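Local coordinates for leucine aminopeptidase 1, chloroplastic (Solanum lycopersicum, PDB 5D8N), which removes N-terminal amino acids, preferably leucine, from peptides as a magnesium-dependent homohexameric M17 aminopeptidase, and also acts as a protein-folding chaperone, at residues Gly78-Ala83 and Val97-Pro102; Pro67-Leu72 and Ile106-Leu111. The protein carries 1 engineered substitution. All coordinates share one frame; numbering follows the deposited sequence. Where two conformers were deposited one is given.

Contact 1 of 2, residues Gly78-Ala83 and Val97-Pro102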
loop_
_atom_site.group_PDB
_atom_site.type_symbol
_atom_site.label_atom_id
_atom_site.label_comp_id
_atom_site.label_asym_id
_atom_site.label_seq_id
_atom_site.Cartn_x
_atom_site.Cartn_y
_atom_site.Cartn_z
ATOM N N GLY A 78 -41.110 16.086 44.738
ATOM C CA GLY A 78 -41.353 15.456 43.441
ATOM C C GLY A 78 -40.428 15.923 42.326
ATOM O O GLY A 78 -40.501 15.447 41.200
ATOM N N LEU A 79 -39.461 16.761 42.668
ATOM C CA LEU A 79 -38.496 17.245 41.687
ATOM C C LEU A 79 -37.590 16.154 41.112
ATOM O O LEU A 79 -37.320 16.135 39.922
ATOM C CB LEU A 79 -37.656 18.367 42.293
ATOM C CG LEU A 79 -36.943 19.288 41.303
ATOM C CD1 LEU A 79 -37.923 20.091 40.465
ATOM C CD2 LEU A 79 -36.013 20.227 42.054
ATOM N N LEU A 80 -37.269 15.138 41.903
ATOM C CA LEU A 80 -36.384 14.082 41.441
ATOM C C LEU A 80 -37.081 13.093 40.506
ATOM O O LEU A 80 -36.503 12.635 39.516
ATOM C CB LEU A 80 -35.812 13.356 42.667
ATOM C CG LEU A 80 -34.796 12.239 42.436
ATOM C CD1 LEU A 80 -33.555 12.815 41.788
ATOM C CD2 LEU A 80 -34.445 11.540 43.742
ATOM N N SER A 81 -38.332 12.749 40.816
ATOM C CA SER A 81 -39.118 11.875 39.932
ATOM C C SER A 81 -39.497 12.585 38.623
ATOM O O SER A 81 -39.516 11.990 37.551
ATOM C CB SER A 81 -40.380 11.345 40.643
ATOM O OG SER A 81 -41.203 12.388 41.166
ATOM N N ALA A 82 -39.768 13.877 38.714
ATOM C CA ALA A 82 -40.132 14.646 37.536
ATOM C C ALA A 82 -38.930 14.792 36.590
ATOM O O ALA A 82 -39.008 14.507 35.400
ATOM C CB ALA A 82 -40.670 16.002 37.965
ATOM N N ALA A 83 -37.776 15.110 37.152
ATOM C CA ALA A 83 -36.588 15.248 36.348
ATOM C C ALA A 83 -36.272 13.893 35.716
ATOM O O ALA A 83 -35.897 13.816 34.548
ATOM C CB ALA A 83 -35.428 15.727 37.221
ATOM N N VAL A 97 -28.871 10.841 36.034
ATOM C CA VAL A 97 -29.557 12.119 36.218
ATOM C C VAL A 97 -28.799 12.898 37.281
ATOM O O VAL A 97 -28.340 12.293 38.251
ATOM C CB VAL A 97 -30.993 11.923 36.751
ATOM C CG1 VAL A 97 -31.576 13.248 37.219
ATOM C CG2 VAL A 97 -31.880 11.338 35.670
ATOM N N ASN A 98 -28.654 14.208 37.074
ATOM C CA ASN A 98 -27.912 15.085 37.976
ATOM C C ASN A 98 -28.840 16.229 38.361
ATOM O O ASN A 98 -29.298 16.986 37.499
ATOM C CB ASN A 98 -26.634 15.627 37.304
ATOM C CG ASN A 98 -25.683 16.314 38.283
ATOM O OD1 ASN A 98 -26.013 17.335 38.894
ATOM N ND2 ASN A 98 -24.472 15.773 38.404
ATOM N N LEU A 99 -29.148 16.331 39.650
ATOM C CA LEU A 99 -30.048 17.354 40.141
ATOM C C LEU A 99 -29.428 18.198 41.252
ATOM O O LEU A 99 -29.095 17.691 42.322
ATOM C CB LEU A 99 -31.324 16.689 40.613
ATOM C CG LEU A 99 -32.436 17.653 41.012
ATOM C CD1 LEU A 99 -32.989 18.424 39.817
ATOM C CD2 LEU A 99 -33.531 16.864 41.700
ATOM N N ARG A 100 -29.272 19.489 40.975
ATOM C CA ARG A 100 -28.790 20.483 41.938
ATOM C C ARG A 100 -29.948 21.248 42.552
ATOM O O ARG A 100 -30.846 21.690 41.837
ATOM C CB ARG A 100 -27.879 21.492 41.240
ATOM C CG ARG A 100 -27.359 22.588 42.168
ATOM C CD ARG A 100 -26.442 22.025 43.241
ATOM N NE ARG A 100 -25.607 23.034 43.870
ATOM C CZ ARG A 100 -25.942 23.724 44.954
ATOM N NH1 ARG A 100 -27.143 23.615 45.514
ATOM N NH2 ARG A 100 -25.108 24.644 45.405
ATOM N N PHE A 101 -30.011 21.269 43.874
ATOM C CA PHE A 101 -31.180 21.790 44.592
ATOM C C PHE A 101 -30.678 22.531 45.830
ATOM O O PHE A 101 -29.473 22.541 46.076
ATOM C CB PHE A 101 -32.169 20.672 44.960
ATOM C CG PHE A 101 -31.578 19.573 45.783
ATOM C CD1 PHE A 101 -31.363 19.753 47.141
ATOM C CD2 PHE A 101 -31.042 18.451 45.175
ATOM C CE1 PHE A 101 -30.666 18.808 47.877
ATOM C CE2 PHE A 101 -30.375 17.493 45.913
ATOM C CZ PHE A 101 -30.205 17.653 47.272
ATOM N N PRO A 102 -31.562 23.247 46.543
ATOM C CA PRO A 102 -30.991 24.108 47.588
ATOM C C PRO A 102 -30.515 23.259 48.757
ATOM O O PRO A 102 -31.264 22.429 49.252
ATOM C CB PRO A 102 -32.157 24.993 48.047
ATOM C CG PRO A 102 -33.353 24.567 47.254
ATOM C CD PRO A 102 -32.919 23.647 46.143
#
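Leu99 wedges both of its methyls against the first turn of helix 79-86, between Leu79, Leu80 and Ala83. Its CD2 lies against the helix backbone, 4.0 Å from Leu80 CA, and also meets the CD1 branch of Leu80 at 4.1 Å. Leu79 CD2 sits over the fork, about equally far from CD1 and CD2 of Leu99 (4.2 Å), and Leu99 CD1 has Ala83 CB at 4.5 Å, one turn further along the helix. With CB already facing the helix, chi1 of -173° swings Leu99 CG away from the backbone N and continues that line. No hydrogen bond crosses between the segments; the join is purely apolar.

The helix starts after Gly78, its N-cap residue; at its backbone angles (phi 85°) a CB would be jammed against the preceding carbonyl O, which by itself calls for glycine. The Ala83 N to Leu79 O bond, 3.0 Å, sets Ala83 beside Leu79 on the strand-facing side. The axes of segments 79-83 and 97-101 come within 9.5 Å, their directions 143° apart, closer to antiparallel than parallel. Strand 96-101 is outermost in its sheet within the chain, bonded to strand 104-112, while Arg100 of a second subunit packs on Leu79 and Leu99, and Leu80 extends to Leu108 of strand 104-112.

Contact 2 of 2, residues Pro67-Leu72 and Ile106-Leu111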
loop_
_atom_site.group_PDB
_atom_site.type_symbol
_atom_site.label_atom_id
_atom_site.label_comp_id
_atom_site.label_asym_id
_atom_site.label_seq_id
_atom_site.Cartn_x
_atom_site.Cartn_y
_atom_site.Cartn_z
ATOM N N PRO A 67 -37.994 2.742 48.619
ATOM C CA PRO A 67 -38.132 3.565 49.823
ATOM C C PRO A 67 -37.167 4.760 49.887
ATOM O O PRO A 67 -37.585 5.857 50.245
ATOM C CB PRO A 67 -37.845 2.571 50.962
ATOM C CG PRO A 67 -38.161 1.227 50.387
ATOM C CD PRO A 67 -37.807 1.313 48.927
ATOM N N LEU A 68 -35.879 4.527 49.626
ATOM C CA LEU A 68 -34.898 5.603 49.655
ATOM C C LEU A 68 -35.199 6.684 48.603
ATOM O O LEU A 68 -35.285 7.869 48.920
ATOM C CB LEU A 68 -33.498 5.039 49.437
ATOM C CG LEU A 68 -32.460 6.148 49.311
ATOM C CD1 LEU A 68 -32.423 6.965 50.592
ATOM C CD2 LEU A 68 -31.094 5.568 48.984
ATOM N N LEU A 69 -35.476 6.273 47.374
ATOM C CA LEU A 69 -35.811 7.242 46.336
ATOM C C LEU A 69 -37.140 7.950 46.595
ATOM O O LEU A 69 -37.262 9.163 46.401
ATOM C CB LEU A 69 -35.815 6.583 44.958
ATOM C CG LEU A 69 -34.457 6.048 44.504
ATOM C CD1 LEU A 69 -34.602 5.340 43.169
ATOM C CD2 LEU A 69 -33.465 7.189 44.394
ATOM N N GLN A 70 -38.125 7.210 47.082
ATOM C CA GLN A 70 -39.407 7.818 47.454
ATOM C C GLN A 70 -39.227 8.923 48.500
ATOM O O GLN A 70 -39.827 9.995 48.413
ATOM C CB GLN A 70 -40.377 6.750 47.966
ATOM C CG GLN A 70 -41.798 7.265 48.181
ATOM C CD GLN A 70 -42.094 7.538 49.636
ATOM O OE1 GLN A 70 -41.712 6.749 50.505
ATOM N NE2 GLN A 70 -42.745 8.668 49.912
ATOM N N GLN A 71 -38.387 8.672 49.499
ATOM C CA GLN A 71 -38.177 9.663 50.547
ATOM C C GLN A 71 -37.401 10.889 50.061
ATOM O O GLN A 71 -37.703 12.021 50.422
ATOM C CB GLN A 71 -37.416 9.021 51.704
ATOM C CG GLN A 71 -37.414 9.883 52.956
ATOM C CD GLN A 71 -37.027 9.115 54.206
ATOM O OE1 GLN A 71 -36.608 7.952 54.141
ATOM N NE2 GLN A 71 -37.093 9.795 55.349
ATOM N N LEU A 72 -36.342 10.670 49.295
ATOM C CA LEU A 72 -35.604 11.800 48.737
ATOM C C LEU A 72 -36.493 12.666 47.847
ATOM O O LEU A 72 -36.516 13.891 47.957
ATOM C CB LEU A 72 -34.409 11.297 47.940
ATOM C CG LEU A 72 -33.310 10.664 48.802
ATOM C CD1 LEU A 72 -32.296 9.955 47.915
ATOM C CD2 LEU A 72 -32.629 11.732 49.643
ATOM N N ILE A 106 -27.833 15.741 43.979
ATOM C CA ILE A 106 -27.980 14.310 43.859
ATOM C C ILE A 106 -27.696 13.856 42.436
ATOM O O ILE A 106 -28.118 14.498 41.479
ATOM C CB ILE A 106 -29.389 13.858 44.271
ATOM C CG1 ILE A 106 -29.487 13.965 45.789
ATOM C CG2 ILE A 106 -29.626 12.400 43.889
ATOM C CD1 ILE A 106 -30.861 13.687 46.375
ATOM N N THR A 107 -26.973 12.750 42.286
ATOM C CA THR A 107 -26.937 12.060 40.998
ATOM C C THR A 107 -27.386 10.611 41.139
ATOM O O THR A 107 -26.900 9.882 42.008
ATOM C CB THR A 107 -25.559 12.135 40.310
ATOM O OG1 THR A 107 -25.626 11.546 39.000
ATOM C CG2 THR A 107 -24.488 11.449 41.145
ATOM N N LEU A 108 -28.352 10.222 40.308
ATOM C CA LEU A 108 -28.750 8.822 40.195
ATOM C C LEU A 108 -27.968 8.187 39.065
ATOM O O LEU A 108 -27.832 8.767 37.998
ATOM C CB LEU A 108 -30.237 8.715 39.872
ATOM C CG LEU A 108 -31.187 9.485 40.801
ATOM C CD1 LEU A 108 -32.602 9.157 40.363
ATOM C CD2 LEU A 108 -30.972 9.092 42.257
ATOM N N VAL A 109 -27.419 7.008 39.314
ATOM C CA VAL A 109 -26.580 6.313 38.349
ATOM C C VAL A 109 -27.180 4.956 38.058
ATOM O O VAL A 109 -27.423 4.169 38.980
ATOM C CB VAL A 109 -25.168 6.095 38.920
ATOM C CG1 VAL A 109 -24.312 5.335 37.927
ATOM C CG2 VAL A 109 -24.528 7.439 39.243
ATOM N N GLY A 110 -27.402 4.675 36.779
ATOM C CA GLY A 110 -28.070 3.443 36.374
ATOM C C GLY A 110 -27.141 2.261 36.488
ATOM O O GLY A 110 -26.013 2.328 36.038
ATOM N N LEU A 111 -27.596 1.191 37.136
ATOM C CA LEU A 111 -26.812 -0.039 37.219
ATOM C C LEU A 111 -27.278 -1.124 36.237
ATOM O O LEU A 111 -26.725 -2.225 36.212
ATOM C CB LEU A 111 -26.866 -0.567 38.645
ATOM C CG LEU A 111 -26.314 0.387 39.706
ATOM C CD1 LEU A 111 -26.502 -0.156 41.117
ATOM C CD2 LEU A 111 -24.842 0.667 39.450
#
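Leu69 and Leu108 both turn CG away from their carbonyl carbons (chi1 -64° and -52°), and with extended second torsions each sends a methyl toward the other segment. The two CD2 atoms meet there, Leu69 CD2 to Leu108 CD2, at 3.8 Å. One helical turn on, Leu72 uses its own CD2 in the same way and reaches Ile106 CD1 at 4.2 Å, the end of an isoleucine chain stretched out from the strand (chi2 174°). Contact is thus made through methyl ends, while the backbones stay well apart: the CA atoms of Leu69 and Leu108 are 9.5 Å from each other.

A step from i to i+3 on the helix goes with one from i to i-2 on the strand, the two running in opposing senses. Ile106 and Leu108, two apart on a strand, lie on the same face of the sheet, and the helix packs on this face. The sheet is the mixed one of the N-terminal domain, which belongs to the macro clan, and its opposite face is taken by helix 119-134, on which Thr107 and Val109 pack. Leu72 and Leu108 also touch Ile49 of strand 46-52, the parallel neighbour. At the helix start, Asn66 OD1 accepts a hydrogen bond from Leu69 N, while Leu69 packs further against Met56 and Phe64.

In the fold
Both contacts attach consecutive helices of the N-terminal domain, 79-86 and 67-75, to one face of the same mixed sheet, and both are buried and apolar. They differ in their place in the sheet. Contact 2 rests on strand 104-112, which has a strand on either side, and no other chain touches its segments; contact 1 rests on strand 96-101 at the sheet's edge, where a second subunit adds packing and a salt bridge between Arg100 and Glu86 of that subunit. Contact 1 sets methyls against helix backbone as well as side chains and buries 253 Å², whereas contact 2 joins side-chain ends alone and buries 135 Å². Phe101 packing on Ile106 makes the two continuous within one apolar layer.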